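Local coordinates for protein hypothetical glycoside hydrolase (Bacteroides vulgatus, PDB 3S30) that is of unconfirmed function but probably takes part in carbohydrate metabolism, binding sugars or cleaving glycosidic bonds through a domain resembling galactose-binding modules, at residues K220-K226 against W291-D297; V245-Y249 against A280-H286; F104-N108 against G164-Q168. All coordinates share one frame; numbering follows the deposited sequence.

Contact 1 (K220-K226 against W291-D297); sequences KLVGYYK and WTRFELD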
loop_
_atom_site.group_PDB
_atom_site.type_symbol
_atom_site.label_atom_id
_atom_site.label_comp_id
_atom_site.label_asym_id
_atom_site.label_seq_id
_atom_site.Cartn_x
_atom_site.Cartn_y
_atom_site.Cartn_z
ATOM N N LYS A 220 -6.346 -3.742 15.522
ATOM C CA LYS A 220 -7.147 -3.093 14.486
ATOM C C LYS A 220 -6.435 -1.980 13.735
ATOM O O LYS A 220 -5.495 -1.341 14.250
ATOM C CB LYS A 220 -8.508 -2.632 15.035
ATOM C CG LYS A 220 -8.457 -1.679 16.194
ATOM C CD LYS A 220 -9.837 -1.479 16.829
ATOM C CE LYS A 220 -10.161 -2.588 17.839
ATOM N NZ LYS A 220 -11.534 -2.475 18.421
ATOM N N LEU A 221 -6.872 -1.800 12.489
ATOM C CA LEU A 221 -6.388 -0.736 11.626
ATOM C C LEU A 221 -7.524 0.253 11.459
ATOM O O LEU A 221 -8.579 -0.092 10.921
ATOM C CB LEU A 221 -5.957 -1.295 10.248
ATOM C CG LEU A 221 -5.405 -0.269 9.235
ATOM C CD1 LEU A 221 -4.054 0.308 9.695
ATOM C CD2 LEU A 221 -5.289 -0.871 7.840
ATOM N N VAL A 222 -7.325 1.475 11.943
ATOM C CA VAL A 222 -8.358 2.488 11.864
ATOM C C VAL A 222 -7.809 3.665 11.072
ATOM O O VAL A 222 -6.619 3.928 11.102
ATOM C CB VAL A 222 -8.880 2.941 13.276
ATOM C CG1 VAL A 222 -9.284 1.734 14.127
ATOM C CG2 VAL A 222 -7.854 3.766 14.004
ATOM N N GLY A 223 -8.697 4.351 10.357
ATOM C CA GLY A 223 -8.344 5.533 9.587
ATOM C C GLY A 223 -9.572 6.101 8.907
ATOM O O GLY A 223 -10.686 5.671 9.180
ATOM N N TYR A 224 -9.360 7.067 8.023
ATOM C CA TYR A 224 -10.442 7.735 7.303
ATOM C C TYR A 224 -10.114 7.738 5.819
ATOM O O TYR A 224 -8.951 7.864 5.460
ATOM C CB TYR A 224 -10.614 9.176 7.797
ATOM C CG TYR A 224 -11.187 9.279 9.191
ATOM C CD1 TYR A 224 -10.387 9.061 10.311
ATOM C CD2 TYR A 224 -12.534 9.594 9.397
ATOM C CE1 TYR A 224 -10.902 9.146 11.594
ATOM C CE2 TYR A 224 -13.065 9.678 10.673
ATOM C CZ TYR A 224 -12.246 9.458 11.770
ATOM O OH TYR A 224 -12.759 9.557 13.042
ATOM N N TYR A 225 -11.136 7.595 4.969
ATOM C CA TYR A 225 -10.945 7.642 3.518
ATOM C C TYR A 225 -12.006 8.477 2.766
ATOM O O TYR A 225 -13.074 8.808 3.298
ATOM C CB TYR A 225 -10.909 6.213 2.941
ATOM C CG TYR A 225 -12.274 5.636 2.639
ATOM C CD1 TYR A 225 -12.982 4.935 3.595
ATOM C CD2 TYR A 225 -12.856 5.796 1.382
ATOM C CE1 TYR A 225 -14.243 4.411 3.319
ATOM C CE2 TYR A 225 -14.100 5.278 1.097
ATOM C CZ TYR A 225 -14.792 4.585 2.066
ATOM O OH TYR A 225 -16.040 4.080 1.781
ATOM N N LYS A 226 -11.654 8.825 1.531
ATOM C CA LYS A 226 -12.583 9.271 0.504
ATOM C C LYS A 226 -12.203 8.482 -0.746
ATOM O O LYS A 226 -11.025 8.171 -0.949
ATOM C CB LYS A 226 -12.432 10.772 0.211
ATOM C CG LYS A 226 -12.759 11.737 1.354
ATOM C CD LYS A 226 -12.663 13.174 0.859
ATOM C CE LYS A 226 -13.021 14.186 1.932
ATOM N NZ LYS A 226 -12.831 15.614 1.503
ATOM N N TRP A 291 -15.054 12.357 4.402
ATOM C CA TRP A 291 -14.200 11.546 5.260
ATOM C C TRP A 291 -15.030 10.483 6.004
ATOM O O TRP A 291 -15.911 10.814 6.831
ATOM C CB TRP A 291 -13.432 12.411 6.267
ATOM C CG TRP A 291 -12.377 13.210 5.641
ATOM C CD1 TRP A 291 -12.289 14.574 5.602
ATOM C CD2 TRP A 291 -11.244 12.711 4.929
ATOM N NE1 TRP A 291 -11.170 14.953 4.910
ATOM C CE2 TRP A 291 -10.504 13.830 4.490
ATOM C CE3 TRP A 291 -10.776 11.422 4.624
ATOM C CZ2 TRP A 291 -9.326 13.702 3.761
ATOM C CZ3 TRP A 291 -9.600 11.297 3.898
ATOM C CH2 TRP A 291 -8.892 12.428 3.472
ATOM N N THR A 292 -14.737 9.222 5.684
ATOM C CA THR A 292 -15.452 8.062 6.204
ATOM C C THR A 292 -14.488 7.165 6.995
ATOM O O THR A 292 -13.448 6.727 6.481
ATOM C CB THR A 292 -16.088 7.238 5.047
ATOM O OG1 THR A 292 -16.994 8.062 4.292
ATOM C CG2 THR A 292 -16.830 6.005 5.580
ATOM N N ARG A 293 -14.845 6.887 8.241
ATOM C CA ARG A 293 -14.040 6.045 9.114
ATOM C C ARG A 293 -14.101 4.576 8.730
ATOM O O ARG A 293 -15.147 4.072 8.341
ATOM C CB ARG A 293 -14.519 6.180 10.564
ATOM C CG ARG A 293 -13.587 5.530 11.570
ATOM C CD ARG A 293 -13.799 6.148 12.912
ATOM N NE ARG A 293 -12.897 5.654 13.949
ATOM C CZ ARG A 293 -13.035 4.487 14.577
ATOM N NH1 ARG A 293 -14.034 3.652 14.274
ATOM N NH2 ARG A 293 -12.160 4.150 15.515
ATOM N N PHE A 294 -12.966 3.899 8.856
ATOM C CA PHE A 294 -12.906 2.449 8.766
ATOM C C PHE A 294 -12.253 1.887 10.029
ATOM O O PHE A 294 -11.484 2.572 10.707
ATOM C CB PHE A 294 -12.200 1.976 7.476
ATOM C CG PHE A 294 -10.773 2.488 7.294
ATOM C CD1 PHE A 294 -9.695 1.777 7.803
ATOM C CD2 PHE A 294 -10.518 3.646 6.565
ATOM C CE1 PHE A 294 -8.376 2.233 7.628
ATOM C CE2 PHE A 294 -9.203 4.116 6.379
ATOM C CZ PHE A 294 -8.133 3.402 6.911
ATOM N N GLU A 295 -12.613 0.652 10.367
ATOM C CA GLU A 295 -12.106 -0.008 11.564
ATOM C C GLU A 295 -12.033 -1.506 11.298
ATOM O O GLU A 295 -13.019 -2.213 11.482
ATOM C CB GLU A 295 -13.002 0.296 12.774
ATOM C CG GLU A 295 -12.509 -0.320 14.098
ATOM C CD GLU A 295 -13.433 -0.038 15.288
ATOM O OE1 GLU A 295 -14.207 0.946 15.248
ATOM O OE2 GLU A 295 -13.379 -0.808 16.268
ATOM N N LEU A 296 -10.863 -1.977 10.866
ATOM C CA LEU A 296 -10.676 -3.382 10.471
ATOM C C LEU A 296 -10.018 -4.157 11.605
ATOM O O LEU A 296 -8.895 -3.854 11.990
ATOM C CB LEU A 296 -9.813 -3.467 9.206
ATOM C CG LEU A 296 -10.116 -2.439 8.099
ATOM C CD1 LEU A 296 -9.188 -2.637 6.906
ATOM C CD2 LEU A 296 -11.594 -2.504 7.668
ATOM N N ASP A 297 -10.721 -5.141 12.158
ATOM C CA ASP A 297 -10.162 -5.984 13.225
ATOM C C ASP A 297 -9.217 -7.023 12.630
ATOM O O ASP A 297 -9.526 -7.655 11.620
ATOM C CB ASP A 297 -11.270 -6.715 14.001
ATOM C CG ASP A 297 -12.117 -5.780 14.875
ATOM O OD1 ASP A 297 -11.611 -5.278 15.908
ATOM O OD2 ASP A 297 -13.308 -5.584 14.554
#

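Contact 2 (V245-Y249 against A280-H286); sequences VFNIY and AVITDTH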
loop_
_atom_site.group_PDB
_atom_site.type_symbol
_atom_site.label_atom_id
_atom_site.label_comp_id
_atom_site.label_asym_id
_atom_site.label_seq_id
_atom_site.Cartn_x
_atom_site.Cartn_y
_atom_site.Cartn_z
ATOM N N VAL A 245 -12.885 -0.584 -7.660
ATOM C CA VAL A 245 -12.907 -0.606 -6.201
ATOM C C VAL A 245 -11.482 -0.562 -5.685
ATOM O O VAL A 245 -10.539 -0.956 -6.381
ATOM C CB VAL A 245 -13.715 -1.824 -5.607
ATOM C CG1 VAL A 245 -15.136 -1.899 -6.240
ATOM C CG2 VAL A 245 -12.957 -3.164 -5.779
ATOM N N PHE A 246 -11.332 -0.037 -4.476
ATOM C CA PHE A 246 -10.032 0.130 -3.854
ATOM C C PHE A 246 -9.806 -0.984 -2.845
ATOM O O PHE A 246 -10.719 -1.745 -2.545
ATOM C CB PHE A 246 -9.946 1.500 -3.172
ATOM C CG PHE A 246 -10.807 1.646 -1.919
ATOM C CD1 PHE A 246 -10.298 1.329 -0.668
ATOM C CD2 PHE A 246 -12.092 2.161 -1.996
ATOM C CE1 PHE A 246 -11.068 1.495 0.489
ATOM C CE2 PHE A 246 -12.866 2.333 -0.847
ATOM C CZ PHE A 246 -12.350 1.994 0.395
ATOM N N ASN A 247 -8.597 -1.072 -2.304
ATOM C CA ASN A 247 -8.333 -2.060 -1.262
ATOM C C ASN A 247 -7.566 -1.436 -0.107
ATOM O O ASN A 247 -6.765 -0.538 -0.296
ATOM C CB ASN A 247 -7.600 -3.296 -1.824
ATOM C CG ASN A 247 -7.796 -4.550 -0.953
ATOM O OD1 ASN A 247 -8.434 -4.499 0.093
ATOM N ND2 ASN A 247 -7.226 -5.666 -1.380
ATOM N N ILE A 248 -7.874 -1.900 1.096
ATOM C CA ILE A 248 -7.111 -1.584 2.294
ATOM C C ILE A 248 -7.005 -2.884 3.083
ATOM O O ILE A 248 -8.017 -3.562 3.322
ATOM C CB ILE A 248 -7.811 -0.509 3.171
ATOM C CG1 ILE A 248 -7.879 0.839 2.441
ATOM C CG2 ILE A 248 -7.088 -0.323 4.529
ATOM C CD1 ILE A 248 -8.527 1.966 3.307
ATOM N N TYR A 249 -5.784 -3.239 3.468
ATOM C CA TYR A 249 -5.563 -4.358 4.378
ATOM C C TYR A 249 -4.225 -4.258 5.126
ATOM O O TYR A 249 -3.378 -3.404 4.835
ATOM C CB TYR A 249 -5.662 -5.694 3.635
ATOM C CG TYR A 249 -4.575 -5.957 2.616
ATOM C CD1 TYR A 249 -4.691 -5.491 1.313
ATOM C CD2 TYR A 249 -3.449 -6.709 2.942
ATOM C CE1 TYR A 249 -3.720 -5.743 0.371
ATOM C CE2 TYR A 249 -2.457 -6.956 2.001
ATOM C CZ TYR A 249 -2.599 -6.460 0.715
ATOM O OH TYR A 249 -1.635 -6.699 -0.242
ATOM N N ALA A 280 -6.125 -8.132 8.418
ATOM C CA ALA A 280 -7.243 -7.202 8.522
ATOM C C ALA A 280 -7.577 -6.711 7.122
ATOM O O ALA A 280 -6.729 -6.109 6.470
ATOM C CB ALA A 280 -6.884 -6.038 9.436
ATOM N N VAL A 281 -8.805 -6.968 6.666
ATOM C CA VAL A 281 -9.209 -6.691 5.290
ATOM C C VAL A 281 -10.498 -5.881 5.247
ATOM O O VAL A 281 -11.495 -6.252 5.858
ATOM C CB VAL A 281 -9.400 -8.022 4.482
ATOM C CG1 VAL A 281 -9.713 -7.744 2.997
ATOM C CG2 VAL A 281 -8.151 -8.905 4.604
ATOM N N ILE A 282 -10.490 -4.774 4.509
ATOM C CA ILE A 282 -11.703 -3.950 4.391
ATOM C C ILE A 282 -12.758 -4.656 3.549
ATOM O O ILE A 282 -12.439 -5.349 2.592
ATOM C CB ILE A 282 -11.396 -2.564 3.799
ATOM C CG1 ILE A 282 -12.544 -1.586 4.086
ATOM C CG2 ILE A 282 -11.108 -2.670 2.305
ATOM C CD1 ILE A 282 -12.122 -0.130 4.096
ATOM N N THR A 283 -14.019 -4.490 3.921
ATOM C CA THR A 283 -15.119 -5.076 3.162
ATOM C C THR A 283 -16.004 -3.979 2.549
ATOM O O THR A 283 -16.307 -4.036 1.361
ATOM C CB THR A 283 -15.916 -6.116 4.022
ATOM O OG1 THR A 283 -16.449 -5.498 5.199
ATOM C CG2 THR A 283 -14.981 -7.276 4.452
ATOM N N ASP A 284 -16.376 -2.965 3.330
ATOM C CA ASP A 284 -17.149 -1.836 2.803
ATOM C C ASP A 284 -16.203 -0.892 2.072
ATOM O O ASP A 284 -15.298 -0.299 2.685
ATOM C CB ASP A 284 -17.872 -1.105 3.930
ATOM C CG ASP A 284 -18.986 -0.203 3.431
ATOM O OD1 ASP A 284 -18.863 0.350 2.318
ATOM O OD2 ASP A 284 -20.000 -0.053 4.159
ATOM N N THR A 285 -16.423 -0.742 0.768
ATOM C CA THR A 285 -15.470 -0.064 -0.119
ATOM C C THR A 285 -16.134 1.030 -1.001
ATOM O O THR A 285 -15.582 1.411 -2.045
ATOM C CB THR A 285 -14.784 -1.137 -0.992
ATOM O OG1 THR A 285 -13.479 -0.710 -1.370
ATOM C CG2 THR A 285 -15.596 -1.478 -2.221
ATOM N N HIS A 286 -17.295 1.534 -0.561
ATOM C CA HIS A 286 -18.119 2.468 -1.352
ATOM C C HIS A 286 -17.454 3.820 -1.644
ATOM O O HIS A 286 -16.587 4.283 -0.902
ATOM C CB HIS A 286 -19.508 2.708 -0.684
ATOM C CG HIS A 286 -19.453 3.473 0.607
ATOM N ND1 HIS A 286 -19.238 2.866 1.824
ATOM C CD2 HIS A 286 -19.604 4.794 0.873
ATOM C CE1 HIS A 286 -19.239 3.778 2.782
ATOM N NE2 HIS A 286 -19.463 4.958 2.231
#

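Contact 3 (F104-N108 against G164-Q168); sequences FNFEN and GNCLQ. With NA (sodium ion), chain C.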
loop_
_atom_site.group_PDB
_atom_site.type_symbol
_atom_site.label_atom_id
_atom_site.label_comp_id
_atom_site.label_asym_id
_atom_site.label_seq_id
_atom_site.Cartn_x
_atom_site.Cartn_y
_atom_site.Cartn_z
ATOM N N PHE A 104 -0.148 7.305 11.742
ATOM C CA PHE A 104 0.360 7.749 10.441
ATOM C C PHE A 104 -0.446 8.956 9.965
ATOM O O PHE A 104 -1.684 8.898 9.848
ATOM C CB PHE A 104 0.351 6.598 9.407
ATOM C CG PHE A 104 0.915 5.294 9.947
ATOM C CD1 PHE A 104 2.267 5.181 10.258
ATOM C CD2 PHE A 104 0.086 4.202 10.186
ATOM C CE1 PHE A 104 2.790 3.993 10.787
ATOM C CE2 PHE A 104 0.605 3.003 10.708
ATOM C CZ PHE A 104 1.959 2.904 11.010
ATOM N N ASN A 105 0.276 10.048 9.703
ATOM C CA ASN A 105 -0.320 11.345 9.412
ATOM C C ASN A 105 -0.207 11.777 7.959
ATOM O O ASN A 105 -0.957 12.644 7.521
ATOM C CB ASN A 105 0.311 12.416 10.300
ATOM C CG ASN A 105 0.072 12.168 11.774
ATOM O OD1 ASN A 105 -1.044 12.342 12.269
ATOM N ND2 ASN A 105 1.118 11.742 12.484
ATOM N N PHE A 106 0.725 11.194 7.211
ATOM C CA PHE A 106 0.923 11.534 5.801
ATOM C C PHE A 106 1.292 13.011 5.573
ATOM O O PHE A 106 0.897 13.605 4.561
ATOM C CB PHE A 106 -0.325 11.147 4.992
ATOM C CG PHE A 106 -0.856 9.778 5.327
ATOM C CD1 PHE A 106 -0.196 8.635 4.883
ATOM C CD2 PHE A 106 -1.994 9.626 6.109
ATOM C CE1 PHE A 106 -0.661 7.367 5.206
ATOM C CE2 PHE A 106 -2.475 8.353 6.430
ATOM C CZ PHE A 106 -1.804 7.222 5.966
ATOM N N GLU A 107 2.047 13.595 6.507
ATOM C CA GLU A 107 2.432 15.023 6.435
ATOM C C GLU A 107 3.706 15.254 5.657
ATOM O O GLU A 107 3.906 16.328 5.098
ATOM C CB GLU A 107 2.663 15.637 7.839
ATOM C CG GLU A 107 1.449 15.651 8.761
ATOM C CD GLU A 107 0.253 16.439 8.215
ATOM O OE1 GLU A 107 0.415 17.290 7.309
ATOM O OE2 GLU A 107 -0.864 16.206 8.720
ATOM N N ASN A 108 4.577 14.252 5.674
ATOM C CA ASN A 108 5.973 14.409 5.334
ATOM C C ASN A 108 6.309 13.672 4.051
ATOM O O ASN A 108 5.912 12.518 3.863
ATOM C CB ASN A 108 6.849 13.839 6.458
ATOM C CG ASN A 108 6.571 14.473 7.829
ATOM O OD1 ASN A 108 6.138 13.792 8.770
ATOM N ND2 ASN A 108 6.851 15.765 7.954
ATOM N N GLY A 164 -4.351 17.803 8.350
ATOM C CA GLY A 164 -3.420 18.646 7.569
ATOM C C GLY A 164 -3.320 18.137 6.133
ATOM O O GLY A 164 -4.304 18.183 5.395
ATOM N N ASN A 165 -2.147 17.647 5.728
ATOM C CA ASN A 165 -2.014 16.920 4.459
ATOM C C ASN A 165 -2.538 15.497 4.619
ATOM O O ASN A 165 -2.609 14.974 5.742
ATOM C CB ASN A 165 -0.558 16.793 3.982
ATOM C CG ASN A 165 0.179 18.132 3.861
ATOM O OD1 ASN A 165 -0.344 19.123 3.344
ATOM N ND2 ASN A 165 1.428 18.140 4.318
ATOM N N CYS A 166 -2.881 14.860 3.496
ATOM C CA CYS A 166 -3.317 13.453 3.499
ATOM C C CYS A 166 -2.650 12.654 2.387
ATOM O O CYS A 166 -2.034 13.214 1.486
ATOM C CB CYS A 166 -4.856 13.352 3.395
ATOM S SG CYS A 166 -5.634 13.982 1.868
ATOM N N LEU A 167 -2.764 11.340 2.464
ATOM C CA LEU A 167 -2.372 10.472 1.362
ATOM C C LEU A 167 -3.292 10.679 0.142
ATOM O O LEU A 167 -4.511 10.811 0.281
ATOM C CB LEU A 167 -2.423 9.009 1.806
ATOM C CG LEU A 167 -1.892 7.962 0.824
ATOM C CD1 LEU A 167 -0.420 8.168 0.595
ATOM C CD2 LEU A 167 -2.168 6.528 1.328
ATOM N N GLN A 168 -2.683 10.726 -1.043
ATOM C CA GLN A 168 -3.400 10.831 -2.306
ATOM C C GLN A 168 -2.938 9.690 -3.210
ATOM O O GLN A 168 -1.824 9.710 -3.733
ATOM C CB GLN A 168 -3.115 12.174 -2.977
ATOM C CG GLN A 168 -3.860 12.426 -4.291
ATOM C CD GLN A 168 -3.296 13.642 -5.047
ATOM O OE1 GLN A 168 -3.710 14.779 -4.806
ATOM N NE2 GLN A 168 -2.330 13.394 -5.960
HETATM NA NA NA C . -2.709 14.122 7.976
#

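Contact 1 (K220-K226 against W291-D297)
The ammonium nitrogen of Lys220 is shared by two acids of strand 291-297: NZ forms a salt bridge with Glu295 OE2 at 3.3 Å and a long one with Asp297 OD1 at 3.8 Å. The lysine runs alongside both acids, its chain bent at chi3 (84°). Glu295 is extended and uses both oxygens on their anti sides, OE2 for the lysine and OE1 for Arg293 NH1 at 2.9 Å, the latter bond lying in the guanidinium plane. Long charged chains suit this face, where Arg293, Glu295 and Asp297 are exposed. Further along it, the aliphatic part of Arg293 covers one face of the Tyr224 ring, with CB 4.2 Å from the ring centroid and off-centre, and the guanidinium is turned 72° from the ring.

On the other face, Phe294 lies flat over its partner Gly223, whose CA stands 3.8 Å from the ring centroid. With CG between its backbone N and carbonyl carbon (chi1 58°), the ring reaches across the neighbouring strand, and only glycine fits beneath it, since a CB would collide with CZ. At the end of the pair, Lys226 crosses Trp291: its CE sits 3.5 Å from the centroid of the five-membered ring, over the face, and NZ, 4.2 Å from the same centroid, makes a cation-pi contact.

Antiparallel backbone bonds join the strands from Leu221-Leu296 to Tyr225-Thr292, the Gly223 N to Phe294 O bond being weak. Strand 218-228 also pairs with strand 339-349, so it has a strand along each edge, consistent with the beta-sandwich of galactose-binding-like domains. Leu221 and Phe294 pack on Leu345 of that strand and on Ile248 of strand 247-254, while Tyr225, reaching toward His286, touches Ile342 and Thr288.

Contact 2 (V245-Y249 against A280-H286)
Residues 245-249 and 280-286 run nearly antiparallel, their end-to-end directions 159° apart, yet they pair as strands only at Tyr249-Val281. These two face each other as a non-hydrogen-bonded pair with CA atoms 4.4 Å apart, and the next link is a straight bond of 3.0 Å from Ile282 N to Ile248 O. Beyond it the second segment swings out through Thr283 and Asp284, then returns at Thr285.

Ile282 fills the angle where the segments part. Its CG2 branch meets Ile248 CB at 4.0 Å, while CD1, at the end of the longer branch, reaches Phe246 CE1 at 4.1 Å. A beta-branched aliphatic residue suits this place, because it spreads two arms from one backbone position. Strand 276-281 ends here in a loop that leads to strand 291-297, as would fit a galactose-binding-like beta-sandwich, and Ile248 packs on Phe294 and Leu296 of the latter strand.

The return is made by Thr285, whose OG1, opposite the backbone N (chi1 -152°), stands 3.1 Å above one face of the Phe246 ring. The same hydroxyl gives a weak hydrogen bond of 3.2 Å to Phe246 O, and its methyl CG2 touches Val245 CB. With an alanine here in place of the Phe246 ring, Ile282 CD1 would probably lose its apolar partner and Thr285 OG1 the ring face under it, and a gap is likely to open beside Tyr225 and Tyr227. Within the returning loop, His286 ND1 donates to Asp284 OD1 at 2.6 Å, meeting it from above the carboxylate plane.

Contact 3 (F104-N108 against G164-Q168)
Asn165 and Glu107 meet at a sodium ion that ties the two segments together. The ion takes the backbone oxygens of Asn105 (O at 2.3 Å) and Asn165 (O at 2.4 Å) and, less closely, Glu107 OE2 at 2.9 Å; Asp343 OD1 from strand 339-349 completes the protein ligands. Oxygen ligands suit a hard cation such as sodium, and the two acids probably offset its charge. Asn105 O and Asn165 O come close to each other because both bind the metal.

Hydrogen bonds hold the second carboxylate oxygen as well. This atom, OE1, accepts from Asn165 N at 3.0 Å on the syn side, so one carboxylate spans metal and backbone; the bend at chi2 (-60°) curls it back to them. Asn165 ND2 in turn makes a bent bond (139° at the hydrogen) to Glu107 O at 3.2 Å. Beside this carboxylate stands Gly164, where a CB would collide with OE2.

This site lies where the loop after strand 103-104 meets the start of strand 166-173. It recalls the structural ion, usually calcium, of many carbohydrate-binding modules; a like role here is only inferred.

Apolar packing adds to the contact. Phe106 turns one ring face to Leu167, whose CB lies 4.0 Å from the ring centroid; the opposite face is covered by the backbone of Phe104, and the side chain also touches Leu122 and Leu345.

Contacts 1 and 2 are neighbours, their centres about 9 Å apart. Tyr225 joins them: its OH is 2.7 Å from His286 O, a probable hydrogen bond, and its CE2 packs 3.7 Å from Phe246 CE2. Leu296 packs on the Ile282 backbone. Strand 276-281 leads through the loop of contact 2 into strand 291-297. The centres of contacts 1 and 3 lie about 15 Å apart; contact 3 holds the sodium ion, and Trp291 CH2 meets Cys166 SG at 3.9 Å, the Trp291 side chain lying about 8 Å from the ion. Contacts 2 and 3 do not touch (centres about 19 Å apart, nearest atoms about 8 Å). Strand 339-349, which gives Asp343 to the sodium, pairs with 218-228.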